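PDB 5U31: CRISPR-associated endonuclease Cas12b from Alicyclobacillus acidoterrestris, which acts as an RNA-guided DNA endonuclease in bacterial CRISPR immunity, recognising a PAM-flanked target and cleaving DNA with its RuvC domain. Local coordinates for residues G58-C62 with K376-T380; R809-L813 with G875-E879; L656-G660 with V716-V720. The protein carries 3 engineered substitutions. All blocks are in the same frame, centred on the assembly; numbering follows the deposited sequence.

Overall arrangement
The three contacts lie far apart, and the guide RNA, chain B, touches each of them. Contact 1 joins two parts of the REC1 domain on the surface. Contact 2 pairs two helices of the RuvC-II region near the middle of the molecule. Contact 3 is buried where the bridge helix meets REC2, about 44 Å from the centre of the chain. The centres of contacts 1 and 2 are about 33 Å apart. The centre of contact 3 is about 45 Å from that of contact 1 and about 48 Å from that of contact 2. Contact 2 is near the nuclease centre: the Leu813 side chain is about 10 Å from that of Ala571, an engineered residue at a RuvC active-site position.

Contact 1 (G58-C62 with K376-T380); sequences GEQEC and KMFAT. With nucleotides of chain B.
Gln60 carries most of this contact, reaching from its strand to the loop Lys376-Thr380. The polar part is one hydrogen bond, Gln60 NE2 to Phe378 O at 2.9 Å. Its N-H...O angle is 145°. The acceptor is close to the amide plane of Gln60, and the donor is tilted 17° from the carbonyl plane. CG of Gln60 sits between the backbone N and the carbonyl carbon (chi1 40°), and the rest of the chain runs out straight to the loop.

Carbon atoms also touch the amide: CB of Lys376 lies 3.5 Å from Gln60 NE2, while OE1 of Gln60 faces the methyl CG2 of Thr380.

The other side of the loop binds guide RNA phosphates through its backbone. Lys376 N donates to OP1 of G100 of chain B at 2.8 Å, and Thr380 N to OP1 of C99 of chain B at 2.9 Å. Both bonds are nearly straight. Thr380 OG1 makes a weak hydrogen bond to OP1 of C98 of chain B. The carbonyl that Gln60 bonds lies, along the chain, between the two amides that bind phosphates.

Strand 60-64 pairs with strand 49-52, whose Tyr50 stacks on Phe378. The loop follows helix 358-374 and rests on helix 216-257, where Trp232 and Asn236 bond to the backbone of Ala379.

Contact 2 (R809-L813 with G875-E879); sequences RLKKL and GVFQE. With nucleotides of chain B.
Leu810 lays its CD1 methyl against the backbone N of Val876, 3.6 Å away, and beside the backbone of Gly875. Gly875 has no side chain, and the methyl packs directly on its carbonyl carbon. The same CD1 is 3.6 Å from CG2 of Val876. Leu813, one turn further along its helix, brings its own CD1 to that CG2, also at 3.6 Å, and the two side chains cross at about a right angle. One valine methyl therefore touches both leucines. With CG1 anti to N (chi1 -178°), both methyls of Val876 reach Leu813 CD1.

Glu879 meets the first helix with its aliphatic part. Its CB is 4.2 Å from Leu810 CG, and its CG lies near Leu810 O. The chain bends at chi2 (64°), and OE1 is hydrogen-bonded to Gln883, an sgRNA-binding residue. Gln883 NE2 also bonds to Lys811 O, tying the two helices together.

Lysines on the first helix turn to the guide. Lys811 NZ donates to O2' of C92 of chain B at 3.0 Å, and is also paired with an RNA phosphate and Glu807. Lys812 NZ reaches O2 of C90 of chain B at 3.0 Å and pairs with Asp808. On the second helix, Gly875 N bonds a DNA phosphate.

The axes of the short helical segments 809-813 and 875-879 approach to 9.3 Å, with a signed crossing angle of -53°. Helix 873-884 lies in the connection between the neighbouring parallel strands 845-850 and 890-895, and Phe877 packs on the latter. This is a beta-alpha-beta crossover of the RNase H-like RuvC fold, here packed against an sgRNA-binding helix.

Contact 3 (L656-G660 with V716-V720); sequences LVRCG and VYESV. With nucleotides of chain B.
The Tyr717 ring meets Gly660 at its edge, with Gly660 O near the ring plane. The hydroxyl OH donates to Gly660 O at 3.0 Å. It comes from above the carbonyl plane, 44° out of it. CG of Tyr717 is anti to its carbonyl carbon (chi1 -79°), which puts the ring beside Gly660. The other flat group, the Arg658 guanidinium, lies at phosphates of the guide RNA. OP1 of A109 of chain B is at its edge, in plane, and OP1 of A108 of chain B lies obliquely to it.

Aliphatic side chains fill much of the rest of the contact. CD2 of Leu656 lies 3.7 Å from CG2 of Val720, the two side chains sliding past each other in opposite directions. Val657 CG2 meets the same methyl at 4.0 Å. CG1 of Val716 sits 3.5 Å from Leu656 O and 3.8 Å from Gly660 N, and Cys659 CB flanks it. Gly660, with no side chain, lies close to Val716 and Tyr717.

Ser719 OG turns back to Val716 O at 2.8 Å. That oxygen also accepts from Val720 N, from the same face.

The contact joins the end region of bridge helix 641-658 to the long REC2 helix 709-739. Helix 687-701 packs on Leu656 and Val716 through Leu700, and helix 667-675 meets Cys659 through Trp671 and Leu674.

Contact 1 (G58-C62 with K376-T380)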
loop_
_atom_site.group_PDB
_atom_site.type_symbol
_atom_site.label_atom_id
_atom_site.label_comp_id
_atom_site.label_asym_id
_atom_site.label_seq_id
_atom_site.Cartn_x
_atom_site.Cartn_y
_atom_site.Cartn_z
ATOM N N GLY A 58 16.517 -12.467 8.351
ATOM C CA GLY A 58 15.519 -12.518 9.400
ATOM C C GLY A 58 15.989 -11.829 10.662
ATOM O O GLY A 58 15.629 -10.677 10.922
ATOM N N GLU A 59 16.804 -12.524 11.453
ATOM C CA GLU A 59 17.357 -11.937 12.661
ATOM C C GLU A 59 18.455 -10.936 12.299
ATOM O O GLU A 59 18.730 -10.658 11.127
ATOM C CB GLU A 59 17.883 -13.030 13.589
ATOM C CG GLU A 59 16.789 -13.889 14.214
ATOM C CD GLU A 59 17.345 -15.027 15.047
ATOM O OE1 GLU A 59 18.495 -15.431 14.877
ATOM O OE2 GLU A 59 16.529 -15.551 15.956
ATOM N N GLN A 60 19.091 -10.383 13.328
ATOM C CA GLN A 60 20.136 -9.390 13.151
ATOM C C GLN A 60 21.276 -9.693 14.112
ATOM O O GLN A 60 21.073 -10.290 15.173
ATOM C CB GLN A 60 19.590 -7.968 13.366
ATOM C CG GLN A 60 18.607 -7.865 14.524
ATOM C CD GLN A 60 17.850 -6.550 14.553
ATOM O OE1 GLN A 60 17.848 -5.798 13.577
ATOM N NE2 GLN A 60 17.200 -6.266 15.682
ATOM N N GLU A 61 22.480 -9.284 13.724
ATOM C CA GLU A 61 23.699 -9.528 14.479
ATOM C C GLU A 61 24.202 -8.221 15.081
ATOM O O GLU A 61 23.647 -7.146 14.845
ATOM C CB GLU A 61 24.762 -10.161 13.581
ATOM C CG GLU A 61 24.277 -11.390 12.840
ATOM C CD GLU A 61 25.284 -11.888 11.827
ATOM O OE1 GLU A 61 26.228 -11.135 11.510
ATOM O OE2 GLU A 61 25.132 -13.031 11.348
ATOM N N CYS A 62 25.273 -8.315 15.857
ATOM C CA CYS A 62 25.914 -7.139 16.437
ATOM C C CYS A 62 27.163 -6.831 15.620
ATOM O O CYS A 62 28.205 -7.465 15.794
ATOM C CB CYS A 62 26.241 -7.361 17.909
ATOM S SG CYS A 62 26.706 -5.849 18.778
ATOM N N LYS A 376 12.003 -7.581 15.875
ATOM C CA LYS A 376 13.305 -7.012 16.159
ATOM C C LYS A 376 13.233 -6.157 17.417
ATOM O O LYS A 376 12.162 -5.709 17.838
ATOM C CB LYS A 376 13.800 -6.192 14.966
ATOM C CG LYS A 376 13.680 -6.947 13.651
ATOM C CD LYS A 376 14.329 -6.238 12.478
ATOM C CE LYS A 376 14.063 -7.020 11.196
ATOM N NZ LYS A 376 14.828 -6.514 10.025
HETATM N N MSE A 377 14.390 -5.949 18.030
HETATM C CA MSE A 377 14.469 -5.127 19.225
HETATM C C MSE A 377 15.251 -3.860 18.934
HETATM O O MSE A 377 15.287 -2.940 19.753
HETATM C CB MSE A 377 15.120 -5.895 20.370
HETATM C CG MSE A 377 14.337 -7.106 20.837
HETATM SE SE MSE A 377 15.348 -8.125 22.157
HETATM C CE MSE A 377 15.936 -9.609 21.032
ATOM N N PHE A 378 15.884 -3.820 17.763
ATOM C CA PHE A 378 16.690 -2.675 17.374
ATOM C C PHE A 378 16.627 -2.507 15.864
ATOM O O PHE A 378 16.523 -3.484 15.121
ATOM C CB PHE A 378 18.150 -2.825 17.814
ATOM C CG PHE A 378 18.320 -3.212 19.258
ATOM C CD1 PHE A 378 18.298 -2.251 20.253
ATOM C CD2 PHE A 378 18.505 -4.538 19.616
ATOM C CE1 PHE A 378 18.462 -2.604 21.580
ATOM C CE2 PHE A 378 18.669 -4.898 20.939
ATOM C CZ PHE A 378 18.646 -3.929 21.924
ATOM N N ALA A 379 16.711 -1.256 15.418
ATOM C CA ALA A 379 16.687 -0.946 13.996
ATOM C C ALA A 379 18.092 -1.067 13.420
ATOM O O ALA A 379 19.025 -0.432 13.919
ATOM C CB ALA A 379 16.140 0.462 13.769
ATOM N N THR A 380 18.240 -1.883 12.374
ATOM C CA THR A 380 19.552 -2.085 11.769
ATOM C C THR A 380 20.174 -0.750 11.369
ATOM O O THR A 380 19.481 0.205 11.010
ATOM C CB THR A 380 19.458 -3.000 10.549
ATOM O OG1 THR A 380 18.681 -2.366 9.528
ATOM C CG2 THR A 380 18.803 -4.312 10.925
ATOM P P C B 99 14.922 -2.613 10.399
ATOM O OP1 C B 99 15.832 -3.260 11.379
ATOM O OP2 C B 99 14.930 -3.059 8.984
ATOM O "O5'" C B 99 13.433 -2.761 10.930
ATOM C "C5'" C B 99 13.052 -2.168 12.159
ATOM C "C4'" C B 99 11.560 -1.983 12.242
ATOM O "O4'" C B 99 11.127 -0.996 11.275
ATOM C "C3'" C B 99 10.721 -3.207 11.930
ATOM O "O3'" C B 99 10.624 -4.077 13.044
ATOM C "C2'" C B 99 9.388 -2.600 11.510
ATOM O "O2'" C B 99 8.640 -2.225 12.657
ATOM C "C1'" C B 99 9.840 -1.323 10.796
ATOM N N1 C B 99 9.907 -1.466 9.322
ATOM C C2 C B 99 8.757 -1.263 8.554
ATOM O O2 C B 99 7.691 -0.990 9.124
ATOM N N3 C B 99 8.830 -1.377 7.207
ATOM C C4 C B 99 9.994 -1.664 6.626
ATOM N N4 C B 99 10.035 -1.765 5.298
ATOM C C5 C B 99 11.182 -1.862 7.383
ATOM C C6 C B 99 11.096 -1.750 8.713
ATOM P P C B 98 18.126 0.042 6.182
ATOM O OP1 C B 98 19.153 -0.869 6.740
ATOM O OP2 C B 98 17.574 -0.261 4.836
ATOM O "O5'" C B 98 16.930 0.156 7.225
ATOM C "C5'" C B 98 17.185 0.546 8.562
ATOM C "C4'" C B 98 15.918 0.930 9.277
ATOM O "O4'" C B 98 15.222 1.970 8.547
ATOM C "C3'" C B 98 14.886 -0.170 9.425
ATOM O "O3'" C B 98 15.195 -1.036 10.500
ATOM C "C2'" C B 98 13.597 0.613 9.622
ATOM O "O2'" C B 98 13.496 1.082 10.957
ATOM C "C1'" C B 98 13.829 1.818 8.708
ATOM N N1 C B 98 13.222 1.631 7.372
ATOM C C2 C B 98 11.834 1.728 7.246
ATOM O O2 C B 98 11.149 1.966 8.251
ATOM N N3 C B 98 11.265 1.557 6.035
ATOM C C4 C B 98 12.028 1.306 4.977
ATOM N N4 C B 98 11.407 1.151 3.810
ATOM C C5 C B 98 13.446 1.207 5.069
ATOM C C6 C B 98 13.998 1.376 6.278
ATOM P P G B 100 10.041 -5.566 12.876
ATOM O OP1 G B 100 10.141 -6.258 14.191
ATOM O OP2 G B 100 10.662 -6.173 11.670
ATOM O "O5'" G B 100 8.494 -5.332 12.602
ATOM C "C5'" G B 100 7.782 -6.129 11.671
ATOM C "C4'" G B 100 6.559 -5.402 11.178
ATOM O "O4'" G B 100 6.959 -4.324 10.297
ATOM C "C3'" G B 100 5.584 -6.220 10.353
ATOM O "O3'" G B 100 4.705 -6.969 11.173
ATOM C "C2'" G B 100 4.879 -5.157 9.526
ATOM O "O2'" G B 100 3.901 -4.496 10.316
ATOM C "C1'" G B 100 6.016 -4.173 9.263
ATOM N N9 G B 100 6.701 -4.400 7.975
ATOM C C8 G B 100 8.022 -4.743 7.812
ATOM N N7 G B 100 8.380 -4.861 6.564
ATOM C C5 G B 100 7.225 -4.567 5.852
ATOM C C6 G B 100 7.002 -4.530 4.449
ATOM O O6 G B 100 7.804 -4.759 3.533
ATOM N N1 G B 100 5.687 -4.183 4.159
ATOM C C2 G B 100 4.717 -3.905 5.090
ATOM N N2 G B 100 3.509 -3.586 4.607
ATOM N N3 G B 100 4.913 -3.932 6.398
ATOM C C4 G B 100 6.182 -4.271 6.708
#

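Contact 2 (R809-L813 with G875-E879)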
loop_
_atom_site.group_PDB
_atom_site.type_symbol
_atom_site.label_atom_id
_atom_site.label_comp_id
_atom_site.label_asym_id
_atom_site.label_seq_id
_atom_site.Cartn_x
_atom_site.Cartn_y
_atom_site.Cartn_z
ATOM N N ARG A 809 -0.674 3.038 -13.855
ATOM C CA ARG A 809 -2.078 2.868 -13.513
ATOM C C ARG A 809 -2.446 3.701 -12.296
ATOM O O ARG A 809 -3.496 4.354 -12.275
ATOM C CB ARG A 809 -2.371 1.389 -13.266
ATOM C CG ARG A 809 -3.651 1.140 -12.510
ATOM C CD ARG A 809 -3.946 -0.337 -12.372
ATOM N NE ARG A 809 -4.885 -0.570 -11.281
ATOM C CZ ARG A 809 -6.206 -0.501 -11.401
ATOM N NH1 ARG A 809 -6.975 -0.722 -10.345
ATOM N NH2 ARG A 809 -6.758 -0.214 -12.576
ATOM N N LEU A 810 -1.575 3.713 -11.285
ATOM C CA LEU A 810 -1.864 4.425 -10.046
ATOM C C LEU A 810 -1.988 5.925 -10.271
ATOM O O LEU A 810 -2.886 6.573 -9.723
ATOM C CB LEU A 810 -0.767 4.148 -9.025
ATOM C CG LEU A 810 -1.085 4.665 -7.632
ATOM C CD1 LEU A 810 -2.133 3.766 -7.001
ATOM C CD2 LEU A 810 0.171 4.681 -6.808
ATOM N N LYS A 811 -1.075 6.503 -11.052
ATOM C CA LYS A 811 -1.074 7.946 -11.238
ATOM C C LYS A 811 -2.206 8.384 -12.155
ATOM O O LYS A 811 -2.784 9.461 -11.966
ATOM C CB LYS A 811 0.275 8.400 -11.787
ATOM C CG LYS A 811 1.420 8.165 -10.842
ATOM C CD LYS A 811 2.741 8.479 -11.507
ATOM C CE LYS A 811 3.897 8.344 -10.532
ATOM N NZ LYS A 811 5.200 8.551 -11.211
ATOM N N LYS A 812 -2.529 7.571 -13.161
ATOM C CA LYS A 812 -3.626 7.925 -14.051
ATOM C C LYS A 812 -4.975 7.738 -13.370
ATOM O O LYS A 812 -5.926 8.470 -13.674
ATOM C CB LYS A 812 -3.540 7.101 -15.334
ATOM C CG LYS A 812 -2.358 7.482 -16.212
ATOM C CD LYS A 812 -2.277 6.613 -17.444
ATOM C CE LYS A 812 -1.226 7.113 -18.415
ATOM N NZ LYS A 812 -1.207 6.281 -19.648
ATOM N N LEU A 813 -5.074 6.778 -12.448
ATOM C CA LEU A 813 -6.294 6.610 -11.664
ATOM C C LEU A 813 -6.574 7.849 -10.826
ATOM O O LEU A 813 -7.674 8.410 -10.873
ATOM C CB LEU A 813 -6.166 5.383 -10.765
ATOM C CG LEU A 813 -7.380 4.486 -10.524
ATOM C CD1 LEU A 813 -7.115 3.625 -9.299
ATOM C CD2 LEU A 813 -8.679 5.271 -10.362
ATOM N N GLY A 875 -2.698 2.642 -1.706
ATOM C CA GLY A 875 -1.866 3.389 -2.631
ATOM C C GLY A 875 -2.655 4.413 -3.428
ATOM O O GLY A 875 -2.202 5.543 -3.621
ATOM N N VAL A 876 -3.846 4.031 -3.898
ATOM C CA VAL A 876 -4.706 4.981 -4.602
ATOM C C VAL A 876 -5.076 6.133 -3.683
ATOM O O VAL A 876 -5.085 7.301 -4.093
ATOM C CB VAL A 876 -5.963 4.276 -5.149
ATOM C CG1 VAL A 876 -6.832 5.256 -5.911
ATOM C CG2 VAL A 876 -5.588 3.105 -6.041
ATOM N N PHE A 877 -5.373 5.818 -2.422
ATOM C CA PHE A 877 -5.773 6.835 -1.457
ATOM C C PHE A 877 -4.636 7.811 -1.177
ATOM O O PHE A 877 -4.858 9.023 -1.074
ATOM C CB PHE A 877 -6.242 6.143 -0.178
ATOM C CG PHE A 877 -6.546 7.076 0.958
ATOM C CD1 PHE A 877 -7.638 7.921 0.907
ATOM C CD2 PHE A 877 -5.756 7.078 2.098
ATOM C CE1 PHE A 877 -7.924 8.771 1.960
ATOM C CE2 PHE A 877 -6.040 7.919 3.153
ATOM C CZ PHE A 877 -7.126 8.766 3.083
ATOM N N GLN A 878 -3.405 7.304 -1.064
ATOM C CA GLN A 878 -2.278 8.191 -0.793
ATOM C C GLN A 878 -1.922 9.020 -2.019
ATOM O O GLN A 878 -1.540 10.188 -1.894
ATOM C CB GLN A 878 -1.065 7.392 -0.316
ATOM C CG GLN A 878 -1.269 6.656 0.999
ATOM C CD GLN A 878 -1.521 7.583 2.178
ATOM O OE1 GLN A 878 -1.200 8.771 2.139
ATOM N NE2 GLN A 878 -2.098 7.034 3.239
ATOM N N GLU A 879 -2.031 8.431 -3.212
ATOM C CA GLU A 879 -1.753 9.196 -4.421
ATOM C C GLU A 879 -2.797 10.280 -4.639
ATOM O O GLU A 879 -2.487 11.324 -5.220
ATOM C CB GLU A 879 -1.681 8.271 -5.633
ATOM C CG GLU A 879 -1.182 8.948 -6.906
ATOM C CD GLU A 879 0.262 9.437 -6.810
ATOM O OE1 GLU A 879 0.577 10.482 -7.423
ATOM O OE2 GLU A 879 1.084 8.777 -6.135
ATOM P P A B 91 -3.167 13.253 -19.632
ATOM O OP1 A B 91 -4.371 13.892 -19.034
ATOM O OP2 A B 91 -2.322 13.996 -20.601
ATOM O "O5'" A B 91 -2.263 12.749 -18.425
ATOM C "C5'" A B 91 -2.869 12.073 -17.340
ATOM C "C4'" A B 91 -1.877 11.255 -16.559
ATOM O "O4'" A B 91 -1.134 10.382 -17.445
ATOM C "C3'" A B 91 -0.799 12.034 -15.835
ATOM O "O3'" A B 91 -1.264 12.611 -14.630
ATOM C "C2'" A B 91 0.275 10.981 -15.634
ATOM O "O2'" A B 91 -0.087 10.103 -14.580
ATOM C "C1'" A B 91 0.174 10.205 -16.946
ATOM N N9 A B 91 1.141 10.682 -17.955
ATOM C C8 A B 91 0.911 11.475 -19.051
ATOM N N7 A B 91 1.993 11.709 -19.757
ATOM C C5 A B 91 2.999 11.028 -19.081
ATOM C C6 A B 91 4.382 10.876 -19.313
ATOM N N6 A B 91 5.038 11.422 -20.338
ATOM N N1 A B 91 5.087 10.125 -18.443
ATOM C C2 A B 91 4.447 9.569 -17.411
ATOM N N3 A B 91 3.161 9.637 -17.085
ATOM C C4 A B 91 2.483 10.389 -17.971
ATOM P P C B 90 -2.864 13.384 -25.282
ATOM O OP1 C B 90 -3.895 14.406 -24.966
ATOM O OP2 C B 90 -1.491 13.777 -25.692
ATOM O "O5'" C B 90 -2.751 12.425 -24.018
ATOM C "C5'" C B 90 -3.901 11.754 -23.523
ATOM C "C4'" C B 90 -3.539 10.737 -22.475
ATOM O "O4'" C B 90 -2.644 9.739 -23.030
ATOM C "C3'" C B 90 -2.783 11.274 -21.276
ATOM O "O3'" C B 90 -3.632 11.895 -20.334
ATOM C "C2'" C B 90 -2.089 10.033 -20.743
ATOM O "O2'" C B 90 -3.011 9.224 -20.031
ATOM C "C1'" C B 90 -1.723 9.320 -22.045
ATOM N N1 C B 90 -0.359 9.672 -22.501
ATOM C C2 C B 90 0.747 9.096 -21.864
ATOM O O2 C B 90 0.559 8.305 -20.928
ATOM N N3 C B 90 1.994 9.412 -22.281
ATOM C C4 C B 90 2.164 10.263 -23.289
ATOM N N4 C B 90 3.411 10.546 -23.665
ATOM C C5 C B 90 1.060 10.863 -23.958
ATOM C C6 C B 90 -0.172 10.542 -23.539
ATOM P P C B 92 -0.713 14.045 -14.172
ATOM O OP1 C B 92 -1.670 14.663 -13.214
ATOM O OP2 C B 92 -0.415 14.797 -15.416
ATOM O "O5'" C B 92 0.685 13.706 -13.483
ATOM C "C5'" C B 92 0.779 12.777 -12.408
ATOM C "C4'" C B 92 2.176 12.217 -12.267
ATOM O "O4'" C B 92 2.570 11.562 -13.500
ATOM C "C3'" C B 92 3.285 13.225 -12.014
ATOM O "O3'" C B 92 3.385 13.593 -10.655
ATOM C "C2'" C B 92 4.521 12.500 -12.525
ATOM O "O2'" C B 92 4.977 11.559 -11.567
ATOM C "C1'" C B 92 3.953 11.730 -13.716
ATOM N N1 C B 92 4.150 12.443 -15.001
ATOM C C2 C B 92 5.385 12.334 -15.653
ATOM O O2 C B 92 6.288 11.652 -15.142
ATOM N N3 C B 92 5.573 12.976 -16.828
ATOM C C4 C B 92 4.588 13.698 -17.355
ATOM N N4 C B 92 4.821 14.313 -18.513
ATOM C C5 C B 92 3.321 13.828 -16.716
ATOM C C6 C B 92 3.145 13.187 -15.552
#

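Contact 3 (L656-G660 with V716-V720)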
loop_
_atom_site.group_PDB
_atom_site.type_symbol
_atom_site.label_atom_id
_atom_site.label_comp_id
_atom_site.label_asym_id
_atom_site.label_seq_id
_atom_site.Cartn_x
_atom_site.Cartn_y
_atom_site.Cartn_z
ATOM N N LEU A 656 4.962 -36.876 -14.580
ATOM C CA LEU A 656 5.876 -37.869 -15.129
ATOM C C LEU A 656 7.130 -37.992 -14.274
ATOM O O LEU A 656 7.659 -39.094 -14.091
ATOM C CB LEU A 656 6.239 -37.504 -16.568
ATOM C CG LEU A 656 7.188 -38.450 -17.305
ATOM C CD1 LEU A 656 6.569 -39.829 -17.457
ATOM C CD2 LEU A 656 7.551 -37.875 -18.658
ATOM N N VAL A 657 7.614 -36.867 -13.741
ATOM C CA VAL A 657 8.824 -36.881 -12.926
ATOM C C VAL A 657 8.616 -37.722 -11.674
ATOM O O VAL A 657 9.491 -38.504 -11.282
ATOM C CB VAL A 657 9.249 -35.439 -12.588
ATOM C CG1 VAL A 657 10.252 -35.421 -11.450
ATOM C CG2 VAL A 657 9.836 -34.773 -13.815
ATOM N N ARG A 658 7.448 -37.597 -11.039
ATOM C CA ARG A 658 7.181 -38.371 -9.833
ATOM C C ARG A 658 7.220 -39.869 -10.090
ATOM O O ARG A 658 7.466 -40.639 -9.155
ATOM C CB ARG A 658 5.830 -37.988 -9.243
ATOM C CG ARG A 658 5.752 -36.554 -8.780
ATOM C CD ARG A 658 4.407 -36.269 -8.145
ATOM N NE ARG A 658 4.274 -36.913 -6.843
ATOM C CZ ARG A 658 3.119 -37.082 -6.211
ATOM N NH1 ARG A 658 3.090 -37.679 -5.029
ATOM N NH2 ARG A 658 1.988 -36.665 -6.767
ATOM N N CYS A 659 6.980 -40.303 -11.330
ATOM C CA CYS A 659 7.005 -41.728 -11.645
ATOM C C CYS A 659 8.400 -42.318 -11.527
ATOM O O CYS A 659 8.540 -43.546 -11.517
ATOM C CB CYS A 659 6.463 -41.978 -13.054
ATOM S SG CYS A 659 4.738 -41.505 -13.303
ATOM N N GLY A 660 9.425 -41.477 -11.452
ATOM C CA GLY A 660 10.786 -41.932 -11.274
ATOM C C GLY A 660 11.260 -41.744 -9.849
ATOM O O GLY A 660 12.453 -41.543 -9.599
ATOM N N VAL A 716 12.375 -43.524 -17.369
ATOM C CA VAL A 716 11.492 -42.410 -17.034
ATOM C C VAL A 716 12.251 -41.091 -17.096
ATOM O O VAL A 716 11.750 -40.094 -17.628
ATOM C CB VAL A 716 10.855 -42.632 -15.649
ATOM C CG1 VAL A 716 10.095 -41.392 -15.201
ATOM C CG2 VAL A 716 9.939 -43.846 -15.680
ATOM N N TYR A 717 13.475 -41.068 -16.562
ATOM C CA TYR A 717 14.271 -39.845 -16.602
ATOM C C TYR A 717 14.716 -39.508 -18.020
ATOM O O TYR A 717 14.891 -38.328 -18.348
ATOM C CB TYR A 717 15.483 -39.973 -15.677
ATOM C CG TYR A 717 15.163 -39.768 -14.210
ATOM C CD1 TYR A 717 15.669 -38.678 -13.512
ATOM C CD2 TYR A 717 14.347 -40.660 -13.525
ATOM C CE1 TYR A 717 15.375 -38.490 -12.168
ATOM C CE2 TYR A 717 14.049 -40.480 -12.188
ATOM C CZ TYR A 717 14.563 -39.395 -11.514
ATOM O OH TYR A 717 14.263 -39.215 -10.182
ATOM N N GLU A 718 14.902 -40.520 -18.873
ATOM C CA GLU A 718 15.279 -40.256 -20.257
ATOM C C GLU A 718 14.092 -39.802 -21.094
ATOM O O GLU A 718 14.281 -39.116 -22.104
ATOM C CB GLU A 718 15.925 -41.494 -20.883
ATOM C CG GLU A 718 17.373 -41.706 -20.466
ATOM C CD GLU A 718 18.063 -42.794 -21.270
ATOM O OE1 GLU A 718 17.393 -43.440 -22.104
ATOM O OE2 GLU A 718 19.280 -43.002 -21.069
ATOM N N SER A 719 12.872 -40.172 -20.703
ATOM C CA SER A 719 11.693 -39.645 -21.377
ATOM C C SER A 719 11.330 -38.252 -20.886
ATOM O O SER A 719 10.682 -37.498 -21.621
ATOM C CB SER A 719 10.504 -40.593 -21.196
ATOM O OG SER A 719 10.177 -40.766 -19.830
ATOM N N VAL A 720 11.736 -37.896 -19.667
ATOM C CA VAL A 720 11.545 -36.532 -19.187
ATOM C C VAL A 720 12.418 -35.564 -19.976
ATOM O O VAL A 720 11.989 -34.453 -20.306
ATOM C CB VAL A 720 11.828 -36.455 -17.676
ATOM C CG1 VAL A 720 11.994 -35.006 -17.226
ATOM C CG2 VAL A 720 10.713 -37.135 -16.897
ATOM P P A B 109 3.649 -37.151 -1.875
ATOM O OP1 A B 109 3.726 -38.593 -2.218
ATOM O OP2 A B 109 3.388 -36.144 -2.937
ATOM O "O5'" A B 109 2.532 -36.974 -0.757
ATOM C "C5'" A B 109 2.737 -37.491 0.547
ATOM C "C4'" A B 109 1.863 -36.799 1.558
ATOM O "O4'" A B 109 2.321 -35.437 1.773
ATOM C "C3'" A B 109 0.406 -36.626 1.175
ATOM O "O3'" A B 109 -0.357 -37.807 1.329
ATOM C "C2'" A B 109 -0.028 -35.493 2.091
ATOM O "O2'" A B 109 -0.213 -35.971 3.415
ATOM C "C1'" A B 109 1.216 -34.604 2.060
ATOM N N9 A B 109 1.096 -33.585 1.002
ATOM C C8 A B 109 1.542 -33.639 -0.297
ATOM N N7 A B 109 1.251 -32.571 -1.002
ATOM C C5 A B 109 0.557 -31.767 -0.109
ATOM C C6 A B 109 -0.027 -30.497 -0.240
ATOM N N6 A B 109 -0.004 -29.786 -1.369
ATOM N N1 A B 109 -0.644 -29.977 0.845
ATOM C C2 A B 109 -0.668 -30.692 1.976
ATOM N N3 A B 109 -0.155 -31.894 2.220
ATOM C C4 A B 109 0.449 -32.381 1.124
ATOM P P A B 108 6.686 -33.819 -5.037
ATOM O OP1 A B 108 6.856 -35.042 -5.861
ATOM O OP2 A B 108 5.707 -32.784 -5.459
ATOM O "O5'" A B 108 6.339 -34.263 -3.545
ATOM C "C5'" A B 108 7.224 -35.088 -2.801
ATOM C "C4'" A B 108 6.848 -35.125 -1.340
ATOM O "O4'" A B 108 7.110 -33.832 -0.730
ATOM C "C3'" A B 108 5.379 -35.378 -1.040
ATOM O "O3'" A B 108 5.010 -36.742 -1.123
ATOM C "C2'" A B 108 5.218 -34.773 0.346
ATOM O "O2'" A B 108 5.767 -35.626 1.341
ATOM C "C1'" A B 108 6.107 -33.537 0.224
ATOM N N9 A B 108 5.337 -32.376 -0.261
ATOM C C8 A B 108 5.236 -31.908 -1.549
ATOM N N7 A B 108 4.463 -30.857 -1.679
ATOM C C5 A B 108 4.017 -30.619 -0.388
ATOM C C6 A B 108 3.164 -29.642 0.148
ATOM N N6 A B 108 2.588 -28.685 -0.580
ATOM N N1 A B 108 2.919 -29.678 1.475
ATOM C C2 A B 108 3.501 -30.636 2.203
ATOM N N3 A B 108 4.322 -31.609 1.815
ATOM C C4 A B 108 4.542 -31.547 0.493
#